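Local atomic coordinates of methyltransferase-like protein 5 (Pyrococcus horikoshii, PDB entry 1WY7), a protein that probably transfers a methyl group from S-adenosylmethionine to RNA, and binds the product S-adenosyl-L-homocysteine in a Rossmann-like methyltransferase domain. Residues V53-L56 against V62-Y65; I76-D81 against S107-R112; N119-S124 against R131-K136; R156-F161 against D196-S201. All coordinates share one frame; numbering follows the deposited sequence.

Contact 1 (V53-L56 against V62-Y65); sequences VADL and VLSY. With SAH (S-adenosyl-L-homocysteine), chain E.
The flat carboxylate of Asp55 carries this contact: Leu63 CB stands obliquely above its plane, 3.6 Å from Asp55 OD1, while Ser64 OG approaches OD1 close to that plane, from the side of Asp55 CB. OD2 turns toward the branched end of Leu63, with CD1 4.1 Å from Asp55 OD2. The two segments are the end of the first strand and the start of the first helix in a beta-alpha-beta unit of the Rossmann-like methyltransferase fold, and the five residues between them form the glycine-rich loop that wraps the amino acid end of the cofactor. Asp55 CG lies anti to the backbone N (chi1 -179°), which sends the carboxylate from the strand to the first turn of the helix. There Ser64 OG donates to Asp55 OD1; the modelled separation of 2.4 Å is very short, and its exact value is doubtful. Both residues are buried, and their side chains also touch Val75 of the neighbouring strand. A water extends the network to the ligand. It accepts from Leu63 N at 3.1 Å and lies 2.6 Å from Asp55 OD1, within donating geometry of both this oxygen and the ligand carboxylate, although it cannot be said to serve the two at once. The negative carboxylate of S-adenosyl-L-homocysteine thus sits at the N-terminal end of helix 62-69, where the helix dipole would probably favour it. Its other oxygen is held directly, as Val62 N donates to SAH O over 2.8 Å with an N-H...O angle of 140°.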
# COMPACT_ATOMS: atom_id res chain seq x y z
N VAL A 53 9.48 5.05 5.58
CA VAL A 53 8.40 4.20 5.09
C VAL A 53 8.66 3.44 3.80
O VAL A 53 9.20 3.99 2.85
CB VAL A 53 7.10 5.03 4.87
CG1 VAL A 53 5.96 4.11 4.40
CG2 VAL A 53 6.72 5.76 6.15
N ALA A 54 8.26 2.17 3.79
CA ALA A 54 8.40 1.35 2.59
C ALA A 54 7.00 1.17 2.02
O ALA A 54 6.07 0.81 2.75
CB ALA A 54 9.03 -0.01 2.94
N ASP A 55 6.86 1.44 0.73
CA ASP A 55 5.59 1.29 0.03
C ASP A 55 5.77 0.07 -0.90
O ASP A 55 6.36 0.19 -1.97
CB ASP A 55 5.30 2.56 -0.78
CG ASP A 55 3.98 2.52 -1.51
OD1 ASP A 55 3.64 3.52 -2.21
OD2 ASP A 55 3.26 1.49 -1.41
N LEU A 56 5.28 -1.09 -0.47
CA LEU A 56 5.41 -2.32 -1.25
C LEU A 56 4.34 -2.38 -2.34
O LEU A 56 3.14 -2.28 -2.05
CB LEU A 56 5.36 -3.53 -0.32
CG LEU A 56 6.68 -3.94 0.37
CD1 LEU A 56 7.53 -2.74 0.70
CD2 LEU A 56 6.38 -4.76 1.62
N VAL A 62 0.53 6.42 -5.23
CA VAL A 62 -0.52 7.10 -4.45
C VAL A 62 -0.22 7.08 -2.95
O VAL A 62 -0.23 8.12 -2.30
CB VAL A 62 -1.91 6.46 -4.67
CG1 VAL A 62 -2.91 7.07 -3.71
CG2 VAL A 62 -2.37 6.66 -6.11
N LEU A 63 0.06 5.89 -2.41
CA LEU A 63 0.35 5.76 -0.98
C LEU A 63 1.64 6.49 -0.61
O LEU A 63 1.72 7.11 0.45
CB LEU A 63 0.46 4.28 -0.59
CG LEU A 63 -0.82 3.46 -0.69
CD1 LEU A 63 -0.57 2.07 -0.14
CD2 LEU A 63 -1.95 4.14 0.12
N SER A 64 2.63 6.40 -1.48
CA SER A 64 3.92 7.04 -1.25
C SER A 64 3.76 8.55 -1.18
O SER A 64 4.31 9.21 -0.29
CB SER A 64 4.88 6.71 -2.40
OG SER A 64 5.21 5.34 -2.40
N TYR A 65 3.02 9.10 -2.15
CA TYR A 65 2.78 10.53 -2.22
C TYR A 65 2.08 11.02 -0.94
O TYR A 65 2.51 12.01 -0.32
CB TYR A 65 1.92 10.84 -3.46
CG TYR A 65 1.69 12.31 -3.72
CD1 TYR A 65 0.59 12.97 -3.16
CD2 TYR A 65 2.55 13.04 -4.53
CE1 TYR A 65 0.36 14.32 -3.42
CE2 TYR A 65 2.33 14.38 -4.80
CZ TYR A 65 1.23 15.02 -4.24
OH TYR A 65 0.99 16.34 -4.52
N SAH E . -1.16 2.33 -7.72
CA SAH E . -1.29 1.69 -6.40
CB SAH E . -0.62 0.31 -6.50
CG SAH E . -1.68 -0.64 -6.91
SD SAH E . -1.40 -2.39 -7.23
C SAH E . -0.68 2.64 -5.40
O SAH E . -0.58 3.86 -5.72
OXT SAH E . -0.32 2.08 -4.31
C5' SAH E . 0.16 -2.81 -6.49
C4' SAH E . 1.41 -2.95 -7.38
O4' SAH E . 2.06 -4.21 -7.08
C3' SAH E . 1.17 -3.06 -8.88
O3' SAH E . 1.52 -1.76 -9.39
C2' SAH E . 2.18 -4.10 -9.40
O2' SAH E . 2.97 -3.85 -10.54
C1' SAH E . 2.97 -4.46 -8.13
N9 SAH E . 3.40 -5.84 -8.05
C8 SAH E . 2.75 -7.01 -8.42
N7 SAH E . 3.44 -8.10 -8.19
C5 SAH E . 4.63 -7.63 -7.63
C6 SAH E . 5.80 -8.27 -7.14
N6 SAH E . 5.94 -9.62 -7.15
N1 SAH E . 6.83 -7.52 -6.64
C2 SAH E . 6.69 -6.17 -6.62
N3 SAH E . 5.63 -5.45 -7.05
C4 SAH E . 4.62 -6.24 -7.55
O HOH W 1 1.64 3.68 -3.83

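Contact 2 (I76-D81 against S107-R112); sequences ICVEVD and SEFNSR. With SAH (S-adenosyl-L-homocysteine), chain E.
Apolar contacts from Ile76 and Val78 to the ring of Phe109 join strand 74-79, the second strand of the Rossmann-like methyltransferase sheet, to the loop that leads from strand 99-103 to strand 115-118. Val78 CG2 lies over one face of the ring in a CH-pi contact, 3.6 Å from the Phe109 centroid and only 10° off the ring normal. Ile76 CG2 comes in obliquely, 3.6 Å from Phe109 CE2. The opposite face lies against the loop's own backbone, with Ser111 N over the ring centre. Phe109 CG is anti to the backbone N (chi1 174°), which brings the ring from the loop onto the strand; Phe102 adds a second aromatic ring beside it. No hydrogen bond crosses between the segments. The polar interactions instead hold the ligand and tie Asp81 to Glu79. Glu79 is the acidic residue at the end of the second strand that grips the ribose, as is characteristic of this fold, and its carboxylate takes one hydroxyl on each oxygen: SAH O3' donates to Glu79 OE1 at 3.1 Å and SAH O2' to Glu79 OE2 at 2.6 Å. Beside the ribose, Val80 packs on the base, with CG1 3.6 Å from SAH C4. Gly59 N also donates to OE1, and Asp81 N to OE2, so that each oxygen has two partners, which would hold the rotation of the carboxylate. The bond from Asp81 N uses the anti lone pair of Glu79 OE2 and spans 2.8 Å.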
# COMPACT_ATOMS: atom_id res chain seq x y z
N ILE A 76 10.52 4.43 0.56
CA ILE A 76 11.23 3.55 -0.36
C ILE A 76 10.15 2.81 -1.13
O ILE A 76 9.39 2.01 -0.59
CB ILE A 76 12.18 2.58 0.38
CG1 ILE A 76 13.18 3.38 1.23
CG2 ILE A 76 12.96 1.74 -0.64
CD1 ILE A 76 14.18 2.52 2.01
N CYS A 77 10.06 3.13 -2.41
CA CYS A 77 9.06 2.56 -3.29
C CYS A 77 9.54 1.26 -3.92
O CYS A 77 10.53 1.24 -4.64
CB CYS A 77 8.71 3.59 -4.37
SG CYS A 77 8.35 5.23 -3.65
N VAL A 78 8.83 0.17 -3.62
CA VAL A 78 9.17 -1.14 -4.16
C VAL A 78 8.14 -1.48 -5.21
O VAL A 78 6.95 -1.60 -4.91
CB VAL A 78 9.14 -2.23 -3.07
CG1 VAL A 78 9.49 -3.57 -3.69
CG2 VAL A 78 10.13 -1.90 -1.96
N GLU A 79 8.61 -1.65 -6.44
CA GLU A 79 7.73 -1.95 -7.57
C GLU A 79 8.49 -2.78 -8.61
O GLU A 79 9.62 -2.44 -8.99
CB GLU A 79 7.25 -0.64 -8.18
CG GLU A 79 6.58 -0.76 -9.52
CD GLU A 79 5.35 -1.62 -9.47
OE1 GLU A 79 4.47 -1.38 -8.62
OE2 GLU A 79 5.26 -2.54 -10.30
N VAL A 80 7.87 -3.86 -9.09
CA VAL A 80 8.51 -4.74 -10.07
C VAL A 80 8.45 -4.23 -11.51
O VAL A 80 9.27 -4.61 -12.34
CB VAL A 80 7.88 -6.15 -10.06
CG1 VAL A 80 6.47 -6.10 -10.61
CG2 VAL A 80 8.74 -7.13 -10.87
N ASP A 81 7.48 -3.37 -11.80
CA ASP A 81 7.30 -2.87 -13.15
C ASP A 81 7.84 -1.47 -13.44
O ASP A 81 7.32 -0.47 -12.96
CB ASP A 81 5.81 -2.95 -13.51
CG ASP A 81 5.53 -2.57 -14.95
OD1 ASP A 81 4.35 -2.52 -15.33
OD2 ASP A 81 6.49 -2.33 -15.71
N SER A 107 10.00 -9.75 -2.90
CA SER A 107 10.79 -10.66 -2.07
C SER A 107 12.28 -10.39 -2.10
O SER A 107 12.98 -10.81 -1.19
CB SER A 107 10.54 -12.12 -2.48
OG SER A 107 11.03 -12.38 -3.79
N GLU A 108 12.76 -9.68 -3.11
CA GLU A 108 14.19 -9.39 -3.21
C GLU A 108 14.63 -8.15 -2.45
O GLU A 108 15.82 -7.94 -2.24
CB GLU A 108 14.59 -9.31 -4.68
CG GLU A 108 14.30 -10.61 -5.44
CD GLU A 108 14.72 -10.56 -6.89
OE1 GLU A 108 14.12 -9.76 -7.67
OE2 GLU A 108 15.64 -11.32 -7.26
N PHE A 109 13.67 -7.35 -2.02
CA PHE A 109 13.93 -6.13 -1.26
C PHE A 109 14.21 -6.53 0.19
O PHE A 109 13.50 -7.37 0.75
CB PHE A 109 12.70 -5.21 -1.36
CG PHE A 109 12.77 -3.97 -0.49
CD1 PHE A 109 11.99 -3.87 0.65
CD2 PHE A 109 13.61 -2.92 -0.83
CE1 PHE A 109 12.04 -2.72 1.45
CE2 PHE A 109 13.67 -1.77 -0.04
CZ PHE A 109 12.88 -1.67 1.10
N ASN A 110 15.25 -5.98 0.80
CA ASN A 110 15.52 -6.34 2.18
C ASN A 110 16.24 -5.27 2.99
O ASN A 110 17.33 -5.49 3.51
CB ASN A 110 16.28 -7.67 2.25
CG ASN A 110 17.60 -7.63 1.56
OD1 ASN A 110 18.65 -7.76 2.19
ND2 ASN A 110 17.58 -7.44 0.24
N SER A 111 15.61 -4.11 3.09
CA SER A 111 16.14 -2.99 3.86
C SER A 111 15.16 -2.81 5.00
O SER A 111 13.95 -2.80 4.78
CB SER A 111 16.19 -1.71 3.02
OG SER A 111 16.98 -1.88 1.87
N ARG A 112 15.67 -2.66 6.21
CA ARG A 112 14.79 -2.47 7.35
C ARG A 112 14.24 -1.04 7.37
O ARG A 112 14.99 -0.08 7.17
CB ARG A 112 15.53 -2.78 8.64
CG ARG A 112 14.64 -2.73 9.85
CD ARG A 112 14.97 -3.84 10.83
NE ARG A 112 13.94 -3.97 11.85
CZ ARG A 112 12.86 -4.74 11.75
NH1 ARG A 112 12.67 -5.48 10.67
NH2 ARG A 112 11.97 -4.77 12.72
N SAH E . -1.16 2.33 -7.72
CA SAH E . -1.29 1.69 -6.40
CB SAH E . -0.62 0.31 -6.50
CG SAH E . -1.68 -0.64 -6.91
SD SAH E . -1.40 -2.39 -7.23
C SAH E . -0.68 2.64 -5.40
O SAH E . -0.58 3.86 -5.72
OXT SAH E . -0.32 2.08 -4.31
C5' SAH E . 0.16 -2.81 -6.49
C4' SAH E . 1.41 -2.95 -7.38
O4' SAH E . 2.06 -4.21 -7.08
C3' SAH E . 1.17 -3.06 -8.88
O3' SAH E . 1.52 -1.76 -9.39
C2' SAH E . 2.18 -4.10 -9.40
O2' SAH E . 2.97 -3.85 -10.54
C1' SAH E . 2.97 -4.46 -8.13
N9 SAH E . 3.40 -5.84 -8.05
C8 SAH E . 2.75 -7.01 -8.42
N7 SAH E . 3.44 -8.10 -8.19
C5 SAH E . 4.63 -7.63 -7.63
C6 SAH E . 5.80 -8.27 -7.14
N6 SAH E . 5.94 -9.62 -7.15
N1 SAH E . 6.83 -7.52 -6.64
C2 SAH E . 6.69 -6.17 -6.62
N3 SAH E . 5.63 -5.45 -7.05
C4 SAH E . 4.62 -6.24 -7.55

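Contact 3 (N119-S124 against R131-K136); sequences NPPFGS and RPFLLK. With SAH (S-adenosyl-L-homocysteine), chain E.
Phe133, in the first turns of helix 131-140, carries the contact by turning one ring face to both prolines of 119-124. Pro121 CD lies over that face, offset toward the rim and 3.5 Å from Phe133 CE1. Pro120 CB approaches the same side obliquely, 3.7 Å from Phe133 CG; both are CH-pi contacts. With CG anti to the carbonyl carbon (chi1 -73°), the ring reaches from the helix to the ligand: Phe133 CZ, at the ring edge, is 3.4 Å from SAH C4 and points at the face of the adenine. The prolines belong to the Asn-Pro-Pro-Phe signature of N6-adenine and related amino-methyltransferases, which follows the fourth strand of the Rossmann-like sheet. Asn119 O lies 3.4 Å from SAH C5', while hydrogen bonds to Tyr28 and Thr30 fix the orientation of the Asn119 side-chain amide. Next along the helix, Leu134 packs on Met118, His148 and Ile158. Further on, the ammonium group of Lys136 forms a salt bridge with Glu139 and donates to Phe109 O.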
# COMPACT_ATOMS: atom_id res chain seq x y z
N ASN A 119 -0.79 -1.68 -0.78
CA ASN A 119 -2.04 -2.05 -1.42
C ASN A 119 -1.53 -3.17 -2.33
O ASN A 119 -1.42 -2.99 -3.54
CB ASN A 119 -2.58 -0.88 -2.26
CG ASN A 119 -3.88 -1.21 -2.97
OD1 ASN A 119 -4.40 -0.41 -3.75
ND2 ASN A 119 -4.42 -2.40 -2.72
N PRO A 120 -1.20 -4.33 -1.74
CA PRO A 120 -0.69 -5.47 -2.51
C PRO A 120 -1.74 -6.18 -3.34
O PRO A 120 -2.93 -5.97 -3.14
CB PRO A 120 -0.11 -6.38 -1.42
CG PRO A 120 -1.11 -6.19 -0.30
CD PRO A 120 -1.37 -4.69 -0.32
N PRO A 121 -1.31 -7.00 -4.31
CA PRO A 121 -2.30 -7.71 -5.12
C PRO A 121 -3.07 -8.63 -4.18
O PRO A 121 -2.49 -9.17 -3.24
CB PRO A 121 -1.45 -8.48 -6.13
CG PRO A 121 -0.13 -8.62 -5.45
CD PRO A 121 0.05 -7.28 -4.78
N PHE A 122 -4.37 -8.78 -4.41
CA PHE A 122 -5.18 -9.64 -3.55
C PHE A 122 -4.94 -11.12 -3.85
O PHE A 122 -5.26 -11.99 -3.03
CB PHE A 122 -6.66 -9.26 -3.70
CG PHE A 122 -6.95 -7.82 -3.34
CD1 PHE A 122 -6.33 -7.23 -2.24
CD2 PHE A 122 -7.83 -7.06 -4.10
CE1 PHE A 122 -6.59 -5.90 -1.90
CE2 PHE A 122 -8.10 -5.74 -3.76
CZ PHE A 122 -7.47 -5.16 -2.66
N GLY A 123 -4.34 -11.41 -5.00
CA GLY A 123 -4.06 -12.79 -5.34
C GLY A 123 -5.20 -13.41 -6.12
O GLY A 123 -5.40 -14.62 -6.08
N SER A 124 -5.95 -12.57 -6.81
CA SER A 124 -7.07 -13.06 -7.60
C SER A 124 -6.61 -13.36 -9.02
O SER A 124 -7.24 -14.14 -9.74
CB SER A 124 -8.21 -12.05 -7.58
OG SER A 124 -7.74 -10.75 -7.84
N ARG A 131 0.93 -13.20 -0.44
CA ARG A 131 1.80 -13.74 0.60
C ARG A 131 3.24 -13.22 0.58
O ARG A 131 3.80 -12.94 1.64
CB ARG A 131 1.77 -15.27 0.56
CG ARG A 131 0.43 -15.82 1.03
CD ARG A 131 0.08 -17.09 0.30
NE ARG A 131 0.22 -18.28 1.12
CZ ARG A 131 -0.78 -18.84 1.79
NH1 ARG A 131 -2.00 -18.31 1.73
NH2 ARG A 131 -0.56 -19.92 2.53
N PRO A 132 3.85 -13.07 -0.60
CA PRO A 132 5.22 -12.56 -0.66
C PRO A 132 5.29 -11.15 -0.04
O PRO A 132 6.31 -10.77 0.56
CB PRO A 132 5.52 -12.53 -2.16
CG PRO A 132 4.68 -13.65 -2.69
CD PRO A 132 3.39 -13.50 -1.94
N PHE A 133 4.22 -10.38 -0.19
CA PHE A 133 4.16 -9.03 0.35
C PHE A 133 4.03 -9.02 1.89
O PHE A 133 4.74 -8.28 2.57
CB PHE A 133 3.00 -8.24 -0.28
CG PHE A 133 3.25 -7.83 -1.70
CD1 PHE A 133 3.08 -8.74 -2.75
CD2 PHE A 133 3.68 -6.55 -2.00
CE1 PHE A 133 3.35 -8.36 -4.08
CE2 PHE A 133 3.95 -6.16 -3.32
CZ PHE A 133 3.78 -7.06 -4.36
N LEU A 134 3.14 -9.85 2.43
CA LEU A 134 2.96 -9.92 3.87
C LEU A 134 4.24 -10.45 4.52
O LEU A 134 4.69 -9.90 5.52
CB LEU A 134 1.77 -10.81 4.22
CG LEU A 134 0.43 -10.19 3.86
CD1 LEU A 134 -0.65 -11.25 3.82
CD2 LEU A 134 0.10 -9.10 4.86
N LEU A 135 4.83 -11.50 3.94
CA LEU A 135 6.08 -12.05 4.47
C LEU A 135 7.17 -10.99 4.52
O LEU A 135 7.83 -10.83 5.53
CB LEU A 135 6.58 -13.24 3.62
CG LEU A 135 6.19 -14.64 4.11
CD1 LEU A 135 6.75 -15.70 3.14
CD2 LEU A 135 6.74 -14.85 5.52
N LYS A 136 7.37 -10.28 3.41
CA LYS A 136 8.39 -9.24 3.36
C LYS A 136 8.10 -8.11 4.36
O LYS A 136 8.98 -7.67 5.08
CB LYS A 136 8.49 -8.67 1.94
CG LYS A 136 9.50 -7.57 1.77
CD LYS A 136 10.90 -8.03 2.17
CE LYS A 136 11.33 -9.25 1.36
NZ LYS A 136 12.64 -9.74 1.85
N SAH E . -1.16 2.33 -7.72
CA SAH E . -1.29 1.69 -6.40
CB SAH E . -0.62 0.31 -6.50
CG SAH E . -1.68 -0.64 -6.91
SD SAH E . -1.40 -2.39 -7.23
C SAH E . -0.68 2.64 -5.40
O SAH E . -0.58 3.86 -5.72
OXT SAH E . -0.32 2.08 -4.31
C5' SAH E . 0.16 -2.81 -6.49
C4' SAH E . 1.41 -2.95 -7.38
O4' SAH E . 2.06 -4.21 -7.08
C3' SAH E . 1.17 -3.06 -8.88
O3' SAH E . 1.52 -1.76 -9.39
C2' SAH E . 2.18 -4.10 -9.40
O2' SAH E . 2.97 -3.85 -10.54
C1' SAH E . 2.97 -4.46 -8.13
N9 SAH E . 3.40 -5.84 -8.05
C8 SAH E . 2.75 -7.01 -8.42
N7 SAH E . 3.44 -8.10 -8.19
C5 SAH E . 4.63 -7.63 -7.63
C6 SAH E . 5.80 -8.27 -7.14
N6 SAH E . 5.94 -9.62 -7.15
N1 SAH E . 6.83 -7.52 -6.64
C2 SAH E . 6.69 -6.17 -6.62
N3 SAH E . 5.63 -5.45 -7.05
C4 SAH E . 4.62 -6.24 -7.55

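Contact 4 (R156-F161 against D196-S201); sequences RFIEKF and DIYRFS
This is a buried helix-on-sheet contact on the flank of the domain, away from the cofactor pocket, in which Ile158 of helix 152-164 packs on Tyr198 and Phe200 of strand 191-202. A single methyl group does most of the work. Ile158 CG2 lies over one face of the Tyr198 ring in a CH-pi contact, 3.9 Å from the centroid, and at the same time meets the edge of the Phe200 ring, 3.4 Å from Phe200 CZ. The Ile158 chi1 of -66° puts CG1 beside the backbone N and leaves CG2 anti to it, projecting from the helix into the angle between the two rings, which come from alternate residues of the strand. The helix segment runs almost parallel to the strand segment, at 15° and with axes 11.3 Å apart. Strand 191-202 is the antiparallel strand inserted between 143-149 and 167-179, the feature that sets the seven-stranded methyltransferase sheet apart from the classical Rossmann fold. Phe200 also makes an edge-to-face contact with Phe138, and Leu134 touches Ile158, so helix 131-140 shares the same layer. Toward the exposed side Glu159 OE2 comes to the edge of the Tyr198 ring, 4.2 Å from Tyr198 CE2. A water donates to Glu159 OE2 at 2.8 Å and, more weakly, to Tyr198 OH at 3.3 Å.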
# COMPACT_ATOMS: atom_id res chain seq x y z
N ARG A 156 -9.90 -14.72 7.83
CA ARG A 156 -9.42 -15.84 8.62
C ARG A 156 -7.94 -16.08 8.33
O ARG A 156 -7.14 -16.25 9.24
CB ARG A 156 -10.21 -17.12 8.28
CG ARG A 156 -9.58 -18.40 8.84
CD ARG A 156 -10.27 -19.68 8.37
NE ARG A 156 -11.63 -19.80 8.89
CZ ARG A 156 -12.36 -20.92 8.87
NH1 ARG A 156 -13.59 -20.92 9.37
NH2 ARG A 156 -11.85 -22.04 8.35
N PHE A 157 -7.59 -16.09 7.05
CA PHE A 157 -6.20 -16.31 6.67
C PHE A 157 -5.27 -15.21 7.18
O PHE A 157 -4.25 -15.49 7.81
CB PHE A 157 -6.05 -16.43 5.15
CG PHE A 157 -4.62 -16.32 4.67
CD1 PHE A 157 -4.14 -15.14 4.12
CD2 PHE A 157 -3.75 -17.40 4.79
CE1 PHE A 157 -2.82 -15.03 3.70
CE2 PHE A 157 -2.43 -17.30 4.38
CZ PHE A 157 -1.96 -16.11 3.83
N ILE A 158 -5.62 -13.95 6.90
CA ILE A 158 -4.80 -12.83 7.34
C ILE A 158 -4.53 -12.87 8.84
O ILE A 158 -3.41 -12.64 9.29
CB ILE A 158 -5.47 -11.50 6.97
CG1 ILE A 158 -5.51 -11.36 5.45
CG2 ILE A 158 -4.70 -10.33 7.58
CD1 ILE A 158 -4.16 -11.11 4.82
N GLU A 159 -5.57 -13.17 9.61
CA GLU A 159 -5.44 -13.22 11.06
C GLU A 159 -4.49 -14.34 11.47
O GLU A 159 -3.64 -14.17 12.34
CB GLU A 159 -6.82 -13.43 11.68
CG GLU A 159 -7.05 -12.65 12.96
CD GLU A 159 -7.21 -11.15 12.73
OE1 GLU A 159 -6.61 -10.38 13.50
OE2 GLU A 159 -7.94 -10.74 11.80
N LYS A 160 -4.63 -15.50 10.82
CA LYS A 160 -3.78 -16.66 11.11
C LYS A 160 -2.36 -16.49 10.60
O LYS A 160 -1.40 -16.78 11.31
CB LYS A 160 -4.38 -17.94 10.51
CG LYS A 160 -5.39 -18.65 11.41
CD LYS A 160 -5.87 -19.98 10.83
CE LYS A 160 -6.73 -19.77 9.58
NZ LYS A 160 -7.32 -21.05 9.07
N PHE A 161 -2.22 -16.00 9.37
CA PHE A 161 -0.89 -15.81 8.79
C PHE A 161 -0.04 -14.81 9.58
O PHE A 161 1.13 -15.07 9.86
CB PHE A 161 -1.02 -15.37 7.33
CG PHE A 161 0.28 -15.41 6.56
CD1 PHE A 161 1.09 -14.28 6.47
CD2 PHE A 161 0.67 -16.57 5.89
CE1 PHE A 161 2.25 -14.30 5.72
CE2 PHE A 161 1.83 -16.60 5.13
CZ PHE A 161 2.63 -15.47 5.04
N ASP A 196 -10.67 -4.39 3.59
CA ASP A 196 -10.33 -4.13 4.98
C ASP A 196 -8.96 -3.48 4.92
O ASP A 196 -8.09 -3.90 4.14
CB ASP A 196 -10.20 -5.43 5.79
CG ASP A 196 -11.52 -6.10 6.05
OD1 ASP A 196 -11.56 -7.34 5.95
OD2 ASP A 196 -12.51 -5.40 6.35
N ILE A 197 -8.77 -2.46 5.74
CA ILE A 197 -7.48 -1.79 5.84
C ILE A 197 -6.96 -2.28 7.20
O ILE A 197 -7.58 -2.03 8.24
CB ILE A 197 -7.65 -0.26 5.84
CG1 ILE A 197 -8.30 0.17 4.52
CG2 ILE A 197 -6.29 0.41 6.03
CD1 ILE A 197 -8.54 1.66 4.41
N TYR A 198 -5.85 -3.00 7.18
CA TYR A 198 -5.28 -3.54 8.40
C TYR A 198 -4.07 -2.79 8.91
O TYR A 198 -3.35 -2.16 8.16
CB TYR A 198 -4.79 -4.99 8.21
CG TYR A 198 -5.83 -6.04 7.96
CD1 TYR A 198 -6.34 -6.26 6.68
CD2 TYR A 198 -6.26 -6.88 9.00
CE1 TYR A 198 -7.26 -7.30 6.44
CE2 TYR A 198 -7.17 -7.91 8.76
CZ TYR A 198 -7.66 -8.11 7.48
OH TYR A 198 -8.60 -9.09 7.27
N ARG A 199 -3.86 -2.90 10.22
CA ARG A 199 -2.69 -2.35 10.87
C ARG A 199 -2.19 -3.52 11.71
O ARG A 199 -2.90 -3.99 12.60
CB ARG A 199 -3.01 -1.20 11.80
CG ARG A 199 -1.72 -0.72 12.48
CD ARG A 199 -1.93 0.39 13.47
NE ARG A 199 -0.64 0.83 14.00
CZ ARG A 199 -0.05 0.32 15.07
NH1 ARG A 199 1.13 0.79 15.46
NH2 ARG A 199 -0.65 -0.64 15.78
N PHE A 200 -1.00 -4.01 11.40
CA PHE A 200 -0.39 -5.13 12.12
C PHE A 200 0.74 -4.57 12.99
O PHE A 200 1.43 -3.63 12.58
CB PHE A 200 0.23 -6.13 11.12
CG PHE A 200 -0.74 -6.69 10.12
CD1 PHE A 200 -1.50 -7.81 10.41
CD2 PHE A 200 -0.83 -6.14 8.84
CE1 PHE A 200 -2.33 -8.39 9.45
CE2 PHE A 200 -1.66 -6.70 7.88
CZ PHE A 200 -2.41 -7.83 8.18
N SER A 201 0.93 -5.14 14.17
CA SER A 201 1.98 -4.70 15.08
C SER A 201 2.72 -5.95 15.57
O SER A 201 2.09 -6.95 15.92
CB SER A 201 1.36 -3.96 16.26
OG SER A 201 2.36 -3.43 17.11
O HOH W 2 -10.02 -9.93 10.15

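In the fold
The four contacts follow one another along the chain without nesting or crossing. Contact 1 closes the short loop between the first strand and its helix; contact 2 then spans helix 82-91 and strand 99-103 to bring the next strand against a later loop. These two meet in the sheet, where Val53 and Asp55 probably hydrogen-bond to Ile76. Contact 3 closes the loop from strand 115-118 into helix 131-140; its Phe133 packs on Leu56, and it touches contact 2 as well. All three touch the ligand. Contact 4 closes the longest excursion, tying helix 152-164 to the antiparallel strand 191-202, and touches contact 3 alone, through Leu134 and Leu135 on Ile158 and Phe161.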